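Local atomic coordinates of SLT domain-containing protein (Bdellovibrio bacteriovorus HD100, PDB entry 6TAB), a protein that probably acts as a lysozyme-like peptidoglycan hydrolase of altered substrate specificity that facilitates exit of the predator from its prey cell. Residues A[76-81]-A[89-94]; A[114-119]-A[242-247]; A[140-145]-A[236-241]; A[170-175]-A[182-187]; A[208-213]-A[225-230]. One frame throughout, in Å; residues are numbered along the deposited sequence. Where two conformers were deposited one is given.

Contact 1 (A[76-81]-A[89-94]); sequences VIPLWE and AWSTHV
Trp80 holds its CG between its own backbone N and carbonyl carbon (chi1 52°), a turn that lays the indole against helix 87-101 with NE1 facing Ser91. The torsion of Ser91 places OG beside its own backbone N, and the hydroxyl becomes the hub of a short polar relay. Trp80 NE1 donates to Ser91 OG over 2.8 Å, nearly straight at 158° and close to the plane of the indole. Ser91 OG in turn gives its hydrogen to the anti lone pair of Glu81 OE2, 2.6 Å away. That carboxylate also has charged partners, Lys88 at OE1 and Arg74 at OE2.

Both faces of the Trp80 indole are covered. Pro78 CB lies over one, away from the ring centre. On the other, Trp90 CB sits over the five-membered ring, 4.1 Å from its centroid, in a CH-pi contact. The Trp90 indole then turns its six-membered edge toward the same face, an offset edge-to-face pair with planes at 72°. Farther along, Val94 CG2 touches Trp80 CZ2 at 4.0 Å.

Thus a hydrogen-bonded rim borders an aromatic centre. Trp80 also meets Ser137 and Leu197, and Trp90 meets Leu194. The loop folds back on the helix it precedes, forming a buried tryptophan-centred cluster between helices 87-101, 125-144 and 193-211 of a lysozyme-like domain.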
# COMPACT_ATOMS: atom_id res chain seq x y z
N VAL A 76 6.17 14.37 -7.52
CA VAL A 76 6.58 13.35 -6.51
C VAL A 76 6.94 12.05 -7.24
O VAL A 76 6.17 11.58 -8.10
CB VAL A 76 5.45 13.14 -5.48
CG1 VAL A 76 5.77 11.95 -4.56
CG2 VAL A 76 5.20 14.42 -4.67
N ILE A 77 8.13 11.50 -6.92
CA ILE A 77 8.69 10.27 -7.54
C ILE A 77 8.79 9.15 -6.51
O ILE A 77 9.33 9.35 -5.41
CB ILE A 77 10.13 10.52 -8.05
CG1 ILE A 77 10.23 11.81 -8.83
CG2 ILE A 77 10.65 9.30 -8.79
CD1 ILE A 77 9.44 11.81 -10.05
N PRO A 78 8.28 7.93 -6.79
CA PRO A 78 8.31 6.86 -5.79
C PRO A 78 9.74 6.39 -5.46
O PRO A 78 10.66 6.42 -6.32
CB PRO A 78 7.50 5.71 -6.45
CG PRO A 78 6.64 6.38 -7.51
CD PRO A 78 7.54 7.51 -8.00
N LEU A 79 9.89 5.86 -4.23
CA LEU A 79 11.21 5.45 -3.69
C LEU A 79 11.83 4.26 -4.43
O LEU A 79 13.07 4.09 -4.37
CB LEU A 79 11.05 5.13 -2.19
CG LEU A 79 10.64 6.30 -1.30
CD1 LEU A 79 10.26 5.82 0.10
CD2 LEU A 79 11.74 7.34 -1.20
N TRP A 80 11.03 3.40 -5.08
CA TRP A 80 11.59 2.25 -5.83
C TRP A 80 12.40 2.68 -7.06
O TRP A 80 13.24 1.88 -7.54
CB TRP A 80 10.52 1.20 -6.15
CG TRP A 80 9.27 1.70 -6.83
CD1 TRP A 80 9.19 2.39 -8.00
CD2 TRP A 80 7.91 1.48 -6.40
NE1 TRP A 80 7.88 2.65 -8.32
CE2 TRP A 80 7.07 2.14 -7.33
CE3 TRP A 80 7.34 0.88 -5.28
CZ2 TRP A 80 5.67 2.15 -7.18
CZ3 TRP A 80 5.96 0.85 -5.15
CH2 TRP A 80 5.14 1.51 -6.07
N GLU A 81 12.22 3.91 -7.57
CA GLU A 81 13.00 4.34 -8.73
C GLU A 81 14.49 4.56 -8.36
O GLU A 81 15.33 4.55 -9.25
CB GLU A 81 12.41 5.58 -9.41
CG GLU A 81 11.00 5.37 -9.94
CD GLU A 81 10.43 6.37 -10.93
OE1 GLU A 81 11.19 7.26 -11.42
OE2 GLU A 81 9.19 6.24 -11.21
N ALA A 89 9.35 1.17 -14.61
CA ALA A 89 8.26 0.34 -15.12
C ALA A 89 7.24 0.01 -14.00
O ALA A 89 6.02 -0.10 -14.28
CB ALA A 89 8.79 -0.92 -15.76
N TRP A 90 7.71 -0.18 -12.75
CA TRP A 90 6.77 -0.39 -11.62
C TRP A 90 5.84 0.84 -11.50
O TRP A 90 4.62 0.70 -11.31
CB TRP A 90 7.51 -0.67 -10.30
CG TRP A 90 8.29 -1.96 -10.23
CD1 TRP A 90 8.50 -2.88 -11.22
CD2 TRP A 90 8.99 -2.45 -9.07
NE1 TRP A 90 9.26 -3.92 -10.75
CE2 TRP A 90 9.60 -3.67 -9.44
CE3 TRP A 90 9.17 -1.97 -7.77
CZ2 TRP A 90 10.37 -4.41 -8.54
CZ3 TRP A 90 9.94 -2.70 -6.88
CH2 TRP A 90 10.54 -3.91 -7.27
N SER A 91 6.42 2.06 -11.54
CA SER A 91 5.63 3.31 -11.47
C SER A 91 4.56 3.36 -12.59
O SER A 91 3.39 3.64 -12.35
CB SER A 91 6.52 4.54 -11.51
OG SER A 91 7.35 4.57 -10.35
N THR A 92 4.99 3.13 -13.83
CA THR A 92 4.09 3.16 -15.00
C THR A 92 2.91 2.19 -14.80
O THR A 92 1.73 2.53 -15.05
CB THR A 92 4.88 2.88 -16.29
OG1 THR A 92 5.89 3.89 -16.42
CG2 THR A 92 4.00 2.88 -17.52
N HIS A 93 3.21 0.97 -14.32
CA HIS A 93 2.17 -0.03 -14.02
C HIS A 93 1.19 0.48 -12.95
O HIS A 93 -0.04 0.36 -13.10
CB HIS A 93 2.82 -1.37 -13.60
CG HIS A 93 1.81 -2.36 -13.12
ND1 HIS A 93 1.02 -3.06 -14.00
CD2 HIS A 93 1.44 -2.75 -11.88
CE1 HIS A 93 0.16 -3.82 -13.29
NE2 HIS A 93 0.38 -3.61 -11.98
N VAL A 94 1.72 1.04 -11.86
CA VAL A 94 0.88 1.51 -10.76
C VAL A 94 -0.03 2.65 -11.27
O VAL A 94 -1.24 2.69 -10.92
CB VAL A 94 1.72 1.91 -9.52
CG1 VAL A 94 0.92 2.78 -8.56
CG2 VAL A 94 2.29 0.68 -8.85

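Contact 2 (A[114-119]-A[242-247]); sequences SLFCPK and SIVSWS
Leu115 is the first residue of 114-119 to reach helix 238-248. Its CG stands anti to the backbone N (chi1 175°), which carries the branched end across to Val244, where Leu115 CD1 meets Val244 CG1 at 3.8 Å. The two side chains run roughly perpendicular.

Phe116 follows and takes the other branch of the same valine: Phe116 CE1 lies 3.9 Å from Val244 CG2, and CZ is scarcely farther. One methyl of Val244 therefore serves the leucine and the other the phenylalanine. A polar bond lies beside this packing. Ser247 swings its OG away from its own backbone N and gives the proton to Phe116 O over 2.7 Å. The approach makes an angle of 128° at the oxygen and comes from above the carbonyl plane, 38° out of it. Ser247 OG also lies at the edge of the ring, 4.0 Å from Phe116 CD1, and is hydrogen-bonded to Tyr131 OH of helix 125-144.

At Cys117 the chain leaves helical geometry, and its SG is joined to Cys253 in a disulfide. Lys119 continues toward the same C-terminal tail through backbone hydrogen bonds with Cys253 and a salt bridge to the terminal carboxylate of Lys254.

The chemistry is that of a largely buried apolar patch edged by a short but off-plane hydrogen bond. Phe116 O, at the end of a short helix, finds a side-chain donor in a mostly apolar setting, while the nearby disulfide links 114-119 covalently to the tail just after helix 238-248.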
# COMPACT_ATOMS: atom_id res chain seq x y z
N SER A 114 -5.33 15.53 8.00
CA SER A 114 -4.54 16.51 8.78
C SER A 114 -3.20 15.90 9.26
O SER A 114 -2.25 16.65 9.51
CB SER A 114 -5.34 17.09 9.94
OG SER A 114 -5.77 16.09 10.88
N LEU A 115 -3.17 14.58 9.45
CA LEU A 115 -1.96 13.84 9.83
C LEU A 115 -1.10 13.49 8.61
O LEU A 115 0.11 13.80 8.58
CB LEU A 115 -2.34 12.55 10.60
CG LEU A 115 -1.19 11.60 10.96
CD1 LEU A 115 -0.17 12.26 11.85
CD2 LEU A 115 -1.70 10.30 11.58
N PHE A 116 -1.67 12.80 7.61
CA PHE A 116 -0.89 12.26 6.49
C PHE A 116 -0.58 13.28 5.40
O PHE A 116 0.51 13.21 4.79
CB PHE A 116 -1.62 11.06 5.89
CG PHE A 116 -1.46 9.78 6.66
CD1 PHE A 116 -0.35 8.99 6.42
CD2 PHE A 116 -2.38 9.37 7.61
CE1 PHE A 116 -0.17 7.80 7.12
CE2 PHE A 116 -2.22 8.17 8.30
CZ PHE A 116 -1.09 7.41 8.08
N CYS A 117 -1.51 14.19 5.07
CA CYS A 117 -1.37 15.03 3.86
C CYS A 117 -2.28 16.24 3.98
O CYS A 117 -3.43 16.24 3.51
CB CYS A 117 -1.64 14.23 2.58
SG CYS A 117 -1.36 15.19 1.05
N PRO A 118 -1.81 17.30 4.70
CA PRO A 118 -2.73 18.39 5.04
C PRO A 118 -3.50 19.05 3.87
O PRO A 118 -4.68 19.45 4.06
CB PRO A 118 -1.82 19.36 5.82
CG PRO A 118 -0.84 18.42 6.49
CD PRO A 118 -0.55 17.35 5.47
N LYS A 119 -2.87 19.14 2.69
CA LYS A 119 -3.47 19.77 1.51
C LYS A 119 -4.16 18.74 0.58
O LYS A 119 -4.43 19.09 -0.58
CB LYS A 119 -2.43 20.61 0.75
CG LYS A 119 -1.86 21.80 1.50
CD LYS A 119 -0.87 22.60 0.64
CE LYS A 119 -0.48 23.91 1.30
NZ LYS A 119 0.65 24.57 0.59
N SER A 242 8.29 6.81 10.03
CA SER A 242 8.87 7.19 8.77
C SER A 242 7.82 7.37 7.66
O SER A 242 7.86 8.35 6.92
CB SER A 242 9.95 6.20 8.32
OG SER A 242 11.05 6.14 9.22
N ILE A 243 6.88 6.43 7.55
CA ILE A 243 5.82 6.54 6.54
C ILE A 243 5.04 7.85 6.76
O ILE A 243 4.78 8.61 5.79
CB ILE A 243 4.90 5.29 6.56
CG1 ILE A 243 5.67 4.07 6.05
CG2 ILE A 243 3.64 5.50 5.71
CD1 ILE A 243 5.00 2.73 6.27
N VAL A 244 4.64 8.13 8.01
CA VAL A 244 3.86 9.37 8.30
C VAL A 244 4.70 10.63 7.98
O VAL A 244 4.20 11.57 7.37
CB VAL A 244 3.39 9.41 9.77
CG1 VAL A 244 2.88 10.79 10.20
CG2 VAL A 244 2.33 8.36 10.02
N SER A 245 5.99 10.66 8.42
CA SER A 245 6.87 11.82 8.22
C SER A 245 7.09 12.09 6.72
O SER A 245 6.97 13.24 6.23
CB SER A 245 8.20 11.64 8.94
OG SER A 245 8.98 12.83 8.84
N TRP A 246 7.43 11.04 5.97
CA TRP A 246 7.72 11.21 4.54
C TRP A 246 6.47 11.70 3.79
O TRP A 246 6.55 12.56 2.92
CB TRP A 246 8.30 9.94 3.93
CG TRP A 246 9.61 9.48 4.50
CD1 TRP A 246 10.49 10.16 5.29
CD2 TRP A 246 10.15 8.15 4.38
NE1 TRP A 246 11.54 9.34 5.66
CE2 TRP A 246 11.36 8.10 5.11
CE3 TRP A 246 9.67 6.98 3.78
CZ2 TRP A 246 12.12 6.94 5.20
CZ3 TRP A 246 10.44 5.84 3.85
CH2 TRP A 246 11.66 5.82 4.53
N SER A 247 5.29 11.13 4.11
CA SER A 247 4.01 11.54 3.49
C SER A 247 3.72 13.03 3.73
O SER A 247 3.47 13.82 2.80
CB SER A 247 2.88 10.67 4.04
OG SER A 247 1.60 11.10 3.59

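Contact 3 (A[140-145]-A[236-241]); sequences VRFESN and DKTSYK
Phe142 spreads its ring over the backbone of Ser239 rather than over a large side chain. Its CG sits beside its own backbone N, anti to the carbonyl carbon (chi1 -69°), and from there the ring stands between helix 125-144 and the first turn of helix 238-248. Ser239 CA lies almost on the ring normal, 3.7 Å from the centroid of the Phe142 ring and 8° off axis, a CH-pi contact. Ser239 CB presses nearer the root of the ring, 3.5 Å from Phe142 CG. The serine holds OG between its backbone N and carbonyl carbon (chi1 60°), and this directs the hydroxyl away from the aromatic ring, leaving carbon to face carbon.

The opposite face of Phe142 is covered by Arg141 CG, 4.0 Å above the plane, and the arginine chain bends so that Phe142 CE1 comes over the centre of its guanidinium. Thr238 adds a marginal touch, CG2 lying 4.4 Å from Phe142 CE1.

This is helix-helix packing in which one aromatic ring lies over the backbone of a helix's first turn, beside Ser242 and Ile243. Between the two segments the contact is van der Waals and CH-pi: the small Ser239 lets its CA come close, and no directional bond sets the fit.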
# COMPACT_ATOMS: atom_id res chain seq x y z
N VAL A 140 6.39 -0.64 0.79
CA VAL A 140 7.35 -1.65 0.25
C VAL A 140 8.71 -1.55 0.98
O VAL A 140 9.30 -2.60 1.32
CB VAL A 140 7.48 -1.50 -1.28
CG1 VAL A 140 8.64 -2.35 -1.81
CG2 VAL A 140 6.16 -1.84 -2.01
N ARG A 141 9.19 -0.33 1.20
CA ARG A 141 10.50 -0.13 1.88
C ARG A 141 10.52 -0.93 3.19
O ARG A 141 11.50 -1.63 3.48
CB ARG A 141 10.77 1.35 2.18
CG ARG A 141 11.89 1.66 3.18
CD ARG A 141 13.27 1.17 2.85
NE ARG A 141 14.18 1.46 3.97
CZ ARG A 141 14.41 0.64 5.00
NH1 ARG A 141 13.77 -0.52 5.09
NH2 ARG A 141 15.31 1.00 5.91
N PHE A 142 9.44 -0.83 3.99
CA PHE A 142 9.43 -1.45 5.34
C PHE A 142 8.93 -2.90 5.36
O PHE A 142 9.28 -3.63 6.30
CB PHE A 142 8.72 -0.56 6.37
CG PHE A 142 9.50 0.70 6.67
CD1 PHE A 142 10.71 0.64 7.36
CD2 PHE A 142 9.12 1.92 6.13
CE1 PHE A 142 11.45 1.80 7.58
CE2 PHE A 142 9.85 3.07 6.35
CZ PHE A 142 11.04 2.99 7.06
N GLU A 143 8.10 -3.31 4.37
CA GLU A 143 7.65 -4.72 4.33
C GLU A 143 8.75 -5.65 3.78
O GLU A 143 8.91 -6.76 4.30
CB GLU A 143 6.35 -4.85 3.53
CG GLU A 143 5.13 -4.27 4.20
CD GLU A 143 4.68 -5.02 5.44
OE1 GLU A 143 5.20 -6.16 5.69
OE2 GLU A 143 3.73 -4.53 6.12
N SER A 144 9.40 -5.25 2.69
CA SER A 144 10.38 -6.13 1.96
C SER A 144 11.73 -5.48 1.59
O SER A 144 12.55 -6.14 0.96
CB SER A 144 9.75 -6.63 0.68
OG SER A 144 9.52 -5.55 -0.23
N ASN A 145 11.92 -4.18 1.84
CA ASN A 145 13.12 -3.47 1.37
C ASN A 145 13.30 -3.72 -0.14
O ASN A 145 14.44 -3.86 -0.62
CB ASN A 145 14.40 -3.79 2.15
CG ASN A 145 15.43 -2.68 2.02
OD1 ASN A 145 15.11 -1.54 1.70
ND2 ASN A 145 16.69 -3.02 2.26
N ASP A 236 5.31 3.42 18.43
CA ASP A 236 6.68 3.97 18.51
C ASP A 236 7.64 3.00 17.81
O ASP A 236 8.42 2.30 18.45
CB ASP A 236 7.08 4.21 19.96
CG ASP A 236 8.46 4.84 20.13
OD1 ASP A 236 8.97 5.41 19.15
OD2 ASP A 236 8.98 4.79 21.24
N LYS A 237 7.54 2.95 16.49
CA LYS A 237 8.40 2.14 15.68
C LYS A 237 8.76 2.89 14.41
O LYS A 237 8.01 3.76 13.91
CB LYS A 237 7.74 0.80 15.37
CG LYS A 237 6.51 0.90 14.50
CD LYS A 237 5.62 -0.30 14.60
CE LYS A 237 4.50 -0.21 13.59
NZ LYS A 237 3.38 -1.14 13.89
N THR A 238 9.91 2.50 13.88
CA THR A 238 10.56 3.25 12.84
C THR A 238 9.71 3.27 11.57
O THR A 238 9.64 4.31 10.88
CB THR A 238 11.97 2.69 12.62
OG1 THR A 238 12.73 2.76 13.83
CG2 THR A 238 12.66 3.40 11.49
N SER A 239 9.09 2.13 11.22
CA SER A 239 8.32 2.03 9.97
C SER A 239 7.18 3.06 9.94
O SER A 239 7.11 3.90 9.04
CB SER A 239 7.81 0.61 9.78
OG SER A 239 6.96 0.20 10.85
N TYR A 240 6.28 2.97 10.93
CA TYR A 240 5.10 3.87 10.98
C TYR A 240 5.56 5.34 11.04
O TYR A 240 5.05 6.19 10.28
CB TYR A 240 4.20 3.54 12.18
CG TYR A 240 3.08 4.56 12.37
CD1 TYR A 240 1.92 4.49 11.62
CD2 TYR A 240 3.19 5.61 13.27
CE1 TYR A 240 0.91 5.44 11.74
CE2 TYR A 240 2.19 6.56 13.43
CZ TYR A 240 1.03 6.47 12.66
OH TYR A 240 0.04 7.42 12.76
N LYS A 241 6.53 5.65 11.92
CA LYS A 241 6.97 7.06 12.09
C LYS A 241 7.53 7.62 10.77
O LYS A 241 7.27 8.79 10.43
CB LYS A 241 7.97 7.19 13.25
CG LYS A 241 7.36 6.99 14.65
CD LYS A 241 8.30 7.23 15.82
CE LYS A 241 9.54 6.38 15.77
NZ LYS A 241 10.36 6.61 16.98

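Contact 4 (A[170-175]-A[182-187]); sequences LQISIE and CGFKST
Phe184 brings CE2 to 4.1 Å from the branch methyl CG2 of Ile172, the two side chains lying crosswise. The nearer part of the phenylalanine is taken by the second isoleucine: Ile174 CG1 packs 4.2 Å from Phe184 CB, the two chains pointing contrary ways as they pass. With CG1 anti to the backbone N (chi1 -168°) and the chain extended beyond it, Ile174 runs past Phe184 CB, away from the ring, so that its CD1 lies 3.9 Å from Ser186 C. Ile174 CD1 also reaches Thr187 CG2 at 4.4 Å. One face of the Phe184 ring is covered from within its own segment by Cys182 CB, 3.7 Å above the plane.

Cys182 is disulfide-bonded to Cys199 of helix 193-211, a residue that Ile172 and Phe184 also touch. Gln171 and Ile172 together face Arg167 in a G1 beta bulge, while Ile174 opens helix 174-178.

No polar bond crosses between the segments. Two bonds to side chains outside them, Phe184 N to Asn178 OD1 and Ser186 N to Asp189 OD2, hold parts of the irregular loop 182-187, and the isoleucines supply an apolar surface for its phenylalanine, beside a covalent cross-link.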
# COMPACT_ATOMS: atom_id res chain seq x y z
N LEU A 170 4.81 -6.33 -0.93
CA LEU A 170 3.91 -5.84 0.15
C LEU A 170 3.56 -6.95 1.18
O LEU A 170 2.70 -6.75 2.04
CB LEU A 170 2.64 -5.24 -0.49
CG LEU A 170 2.83 -3.92 -1.23
CD1 LEU A 170 1.62 -3.60 -2.09
CD2 LEU A 170 3.14 -2.79 -0.26
N GLN A 171 4.23 -8.10 1.10
CA GLN A 171 4.07 -9.17 2.10
C GLN A 171 2.56 -9.56 2.21
O GLN A 171 1.96 -9.58 3.29
CB GLN A 171 4.75 -8.81 3.42
CG GLN A 171 6.29 -8.82 3.28
CD GLN A 171 6.84 -10.22 3.12
OE1 GLN A 171 6.96 -10.97 4.10
NE2 GLN A 171 7.17 -10.61 1.89
N ILE A 172 2.00 -9.92 1.05
CA ILE A 172 0.62 -10.40 0.90
C ILE A 172 0.65 -11.92 0.90
O ILE A 172 1.64 -12.54 0.49
CB ILE A 172 -0.02 -9.81 -0.39
CG1 ILE A 172 -0.11 -8.27 -0.27
CG2 ILE A 172 -1.38 -10.46 -0.72
CD1 ILE A 172 -0.42 -7.54 -1.57
N SER A 173 -0.43 -12.55 1.37
CA SER A 173 -0.56 -14.01 1.37
C SER A 173 -1.68 -14.47 0.42
O SER A 173 -2.60 -13.70 0.09
CB SER A 173 -0.75 -14.56 2.79
OG SER A 173 -1.69 -13.82 3.54
N ILE A 174 -1.58 -15.72 -0.05
CA ILE A 174 -2.43 -16.12 -1.17
C ILE A 174 -3.93 -16.24 -0.76
O ILE A 174 -4.78 -15.80 -1.54
CB ILE A 174 -1.92 -17.39 -1.86
CG1 ILE A 174 -2.64 -17.64 -3.19
CG2 ILE A 174 -1.96 -18.62 -0.97
CD1 ILE A 174 -1.90 -18.61 -4.11
N GLU A 175 -4.26 -16.80 0.41
CA GLU A 175 -5.68 -16.96 0.80
C GLU A 175 -6.28 -15.56 1.05
O GLU A 175 -7.36 -15.20 0.51
CB GLU A 175 -5.81 -17.93 1.98
CG GLU A 175 -7.24 -18.21 2.40
CD GLU A 175 -7.40 -19.34 3.41
OE1 GLU A 175 -6.89 -19.22 4.53
OE2 GLU A 175 -8.07 -20.31 3.08
N CYS A 182 -7.71 -10.72 -6.30
CA CYS A 182 -6.36 -10.56 -6.83
C CYS A 182 -6.05 -11.62 -7.90
O CYS A 182 -5.20 -11.35 -8.77
CB CYS A 182 -5.32 -10.50 -5.70
SG CYS A 182 -5.55 -9.02 -4.65
N GLY A 183 -6.73 -12.79 -7.87
CA GLY A 183 -6.57 -13.81 -8.89
C GLY A 183 -5.14 -14.35 -9.03
O GLY A 183 -4.68 -14.60 -10.14
N PHE A 184 -4.45 -14.59 -7.91
CA PHE A 184 -3.16 -15.31 -7.92
C PHE A 184 -3.41 -16.79 -8.25
O PHE A 184 -4.08 -17.49 -7.50
CB PHE A 184 -2.47 -15.19 -6.55
CG PHE A 184 -2.11 -13.77 -6.13
CD1 PHE A 184 -1.26 -12.97 -6.90
CD2 PHE A 184 -2.51 -13.30 -4.89
CE1 PHE A 184 -0.89 -11.71 -6.45
CE2 PHE A 184 -2.15 -12.04 -4.45
CZ PHE A 184 -1.31 -11.25 -5.22
N LYS A 185 -2.84 -17.29 -9.35
CA LYS A 185 -3.04 -18.69 -9.79
C LYS A 185 -2.16 -19.68 -9.00
O LYS A 185 -2.56 -20.83 -8.81
CB LYS A 185 -2.82 -18.79 -11.30
CG LYS A 185 -3.92 -18.12 -12.13
CD LYS A 185 -3.90 -18.46 -13.60
CE LYS A 185 -2.60 -18.10 -14.30
NZ LYS A 185 -2.36 -16.64 -14.33
N SER A 186 -0.98 -19.24 -8.55
CA SER A 186 -0.03 -20.03 -7.78
C SER A 186 0.80 -19.11 -6.89
O SER A 186 0.75 -17.89 -7.02
CB SER A 186 0.88 -20.84 -8.67
OG SER A 186 1.86 -20.02 -9.29
N THR A 187 1.57 -19.71 -5.98
CA THR A 187 2.40 -18.91 -5.07
C THR A 187 3.43 -18.07 -5.86
O THR A 187 3.78 -16.96 -5.44
CB THR A 187 3.05 -19.74 -3.97
OG1 THR A 187 3.82 -20.77 -4.58
CG2 THR A 187 2.02 -20.31 -3.01

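Contact 5 (A[208-213]-A[225-230]); sequences VSRDGR and GARYWS
Asp211 and Arg227 carry the charged part of this contact as a side-on, two-point salt bridge. Arg227 NH2 donates to Asp211 OD1 over 2.9 Å at 158°, and Arg227 NE to Asp211 OD2 over 2.9 Å at 155°. Both carboxylate oxygens use their syn lone pairs, and the two flat groups are only 10° from coplanar, so the pairing restrains rotation of each. A bend at chi2 of Arg227 turns its chain to bring that NE edge round. Asp211 OD2 has a further donor in the backbone N of Gly224, which probably strengthens the aspartate's preference for its charged form. Arg210 NE lies 4.3 Å from Arg227 NH2, a pair of like charges; Asp211 probably offsets that of Arg227.

Van der Waals contact is slight. Val208 CG2 comes to 4.1 Å from Gly225 N, where the backbones approach most closely. Backbone hydrogen bonding shapes the turn itself: Gly225 O accepts from both Tyr228 N and Trp229 N.

In the fold, the salt bridge joins the last turn of helix 193-211 to the loop that follows the hairpin of strands 217-218 and 221-222. Arg227 also rests on Trp207 of that helix, and beyond it Trp229 reaches helix 125-144 at Met139.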
# COMPACT_ATOMS: atom_id res chain seq x y z
N VAL A 208 -9.86 1.87 2.50
CA VAL A 208 -9.83 3.33 2.59
C VAL A 208 -11.21 3.91 2.21
O VAL A 208 -11.70 4.85 2.85
CB VAL A 208 -8.65 3.95 1.81
CG1 VAL A 208 -8.64 5.48 1.89
CG2 VAL A 208 -7.30 3.40 2.31
N SER A 209 -11.93 3.34 1.19
CA SER A 209 -13.27 3.80 0.71
C SER A 209 -14.41 3.43 1.68
O SER A 209 -15.37 4.21 1.84
CB SER A 209 -13.55 3.31 -0.69
OG SER A 209 -14.84 3.71 -1.13
N ARG A 210 -14.23 2.25 2.28
CA ARG A 210 -15.30 1.81 3.25
C ARG A 210 -15.19 2.63 4.54
O ARG A 210 -16.22 3.01 5.16
CB ARG A 210 -15.19 0.30 3.57
CG ARG A 210 -16.14 -0.27 4.63
CD ARG A 210 -15.91 -1.74 4.95
NE ARG A 210 -16.91 -2.33 5.84
CZ ARG A 210 -17.96 -3.06 5.45
NH1 ARG A 210 -18.16 -3.33 4.18
NH2 ARG A 210 -18.82 -3.50 6.35
N ASP A 211 -13.95 2.88 5.00
CA ASP A 211 -13.72 3.46 6.34
C ASP A 211 -13.60 5.00 6.29
O ASP A 211 -13.66 5.67 7.35
CB ASP A 211 -12.49 2.81 6.99
CG ASP A 211 -12.62 1.34 7.35
OD1 ASP A 211 -13.82 0.86 7.52
OD2 ASP A 211 -11.56 0.66 7.49
N GLY A 212 -13.28 5.56 5.12
CA GLY A 212 -13.14 7.01 4.95
C GLY A 212 -11.86 7.60 5.53
O GLY A 212 -11.84 8.81 5.84
N ARG A 213 -10.80 6.79 5.67
CA ARG A 213 -9.53 7.24 6.29
C ARG A 213 -8.41 6.29 5.86
O ARG A 213 -8.66 5.13 5.46
CB ARG A 213 -9.68 7.38 7.80
CG ARG A 213 -10.05 6.10 8.52
CD ARG A 213 -10.43 6.30 10.01
NE ARG A 213 -9.28 6.75 10.76
CZ ARG A 213 -9.19 7.82 11.55
NH1 ARG A 213 -10.27 8.50 11.88
NH2 ARG A 213 -8.01 8.16 12.03
N GLY A 225 -5.90 1.19 5.49
CA GLY A 225 -4.78 0.26 5.19
C GLY A 225 -4.28 -0.46 6.44
O GLY A 225 -3.66 -1.54 6.32
N ALA A 226 -4.50 0.14 7.64
CA ALA A 226 -4.08 -0.53 8.90
C ALA A 226 -4.90 -1.81 9.16
O ALA A 226 -4.52 -2.62 9.99
CB ALA A 226 -4.16 0.43 10.07
N ARG A 227 -6.04 -2.00 8.46
CA ARG A 227 -6.76 -3.31 8.56
C ARG A 227 -5.83 -4.47 8.13
O ARG A 227 -5.92 -5.58 8.70
CB ARG A 227 -8.02 -3.31 7.67
CG ARG A 227 -9.14 -2.37 8.11
CD ARG A 227 -10.47 -3.03 8.11
NE ARG A 227 -11.56 -2.12 8.40
CZ ARG A 227 -12.76 -2.57 8.75
NH1 ARG A 227 -12.93 -3.85 9.12
NH2 ARG A 227 -13.78 -1.72 8.78
N TYR A 228 -4.96 -4.25 7.13
CA TYR A 228 -4.14 -5.34 6.53
C TYR A 228 -2.66 -5.26 6.97
O TYR A 228 -2.06 -6.31 7.23
CB TYR A 228 -4.22 -5.31 4.99
CG TYR A 228 -3.76 -6.60 4.34
CD1 TYR A 228 -2.43 -6.81 3.99
CD2 TYR A 228 -4.66 -7.64 4.10
CE1 TYR A 228 -1.99 -8.02 3.47
CE2 TYR A 228 -4.24 -8.85 3.57
CZ TYR A 228 -2.90 -9.06 3.28
OH TYR A 228 -2.47 -10.27 2.77
N TRP A 229 -2.07 -4.05 7.01
CA TRP A 229 -0.58 -3.89 7.15
C TRP A 229 -0.19 -3.33 8.53
O TRP A 229 -0.58 -2.22 8.92
CB TRP A 229 -0.01 -3.01 6.04
CG TRP A 229 0.01 -3.61 4.67
CD1 TRP A 229 0.91 -4.52 4.20
CD2 TRP A 229 -0.89 -3.34 3.57
NE1 TRP A 229 0.63 -4.86 2.90
CE2 TRP A 229 -0.45 -4.12 2.47
CE3 TRP A 229 -2.03 -2.51 3.40
CZ2 TRP A 229 -1.07 -4.04 1.22
CZ3 TRP A 229 -2.62 -2.43 2.17
CH2 TRP A 229 -2.17 -3.20 1.10
N SER A 230 0.70 -4.06 9.22
CA SER A 230 1.23 -3.64 10.52
C SER A 230 2.03 -2.33 10.43
O SER A 230 2.02 -1.53 11.38
CB SER A 230 2.06 -4.76 11.11
OG SER A 230 3.28 -4.95 10.36

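In the fold
The five contacts show how a domain of helices and long loops with little strand is closed by interactions of different kinds. Contact 1 comes first along the chain; contact 2 then spans a long loop that contains contact 3, which in turn encloses contacts 4 and 5 in series. Contacts 2 and 3, centres about 14 Å apart, bring the C-terminal helix 238-248 back onto the earlier helices 113-116 and 125-144, closing the domain. Contacts 2 and 4 are farthest apart, their centres about 29 Å from each other. Helix 125-144 joins much of the set: Val140 touches Trp80 of contact 1 and Leu170 of contact 4, whose carbonyl binds Trp229 NE1 of contact 5.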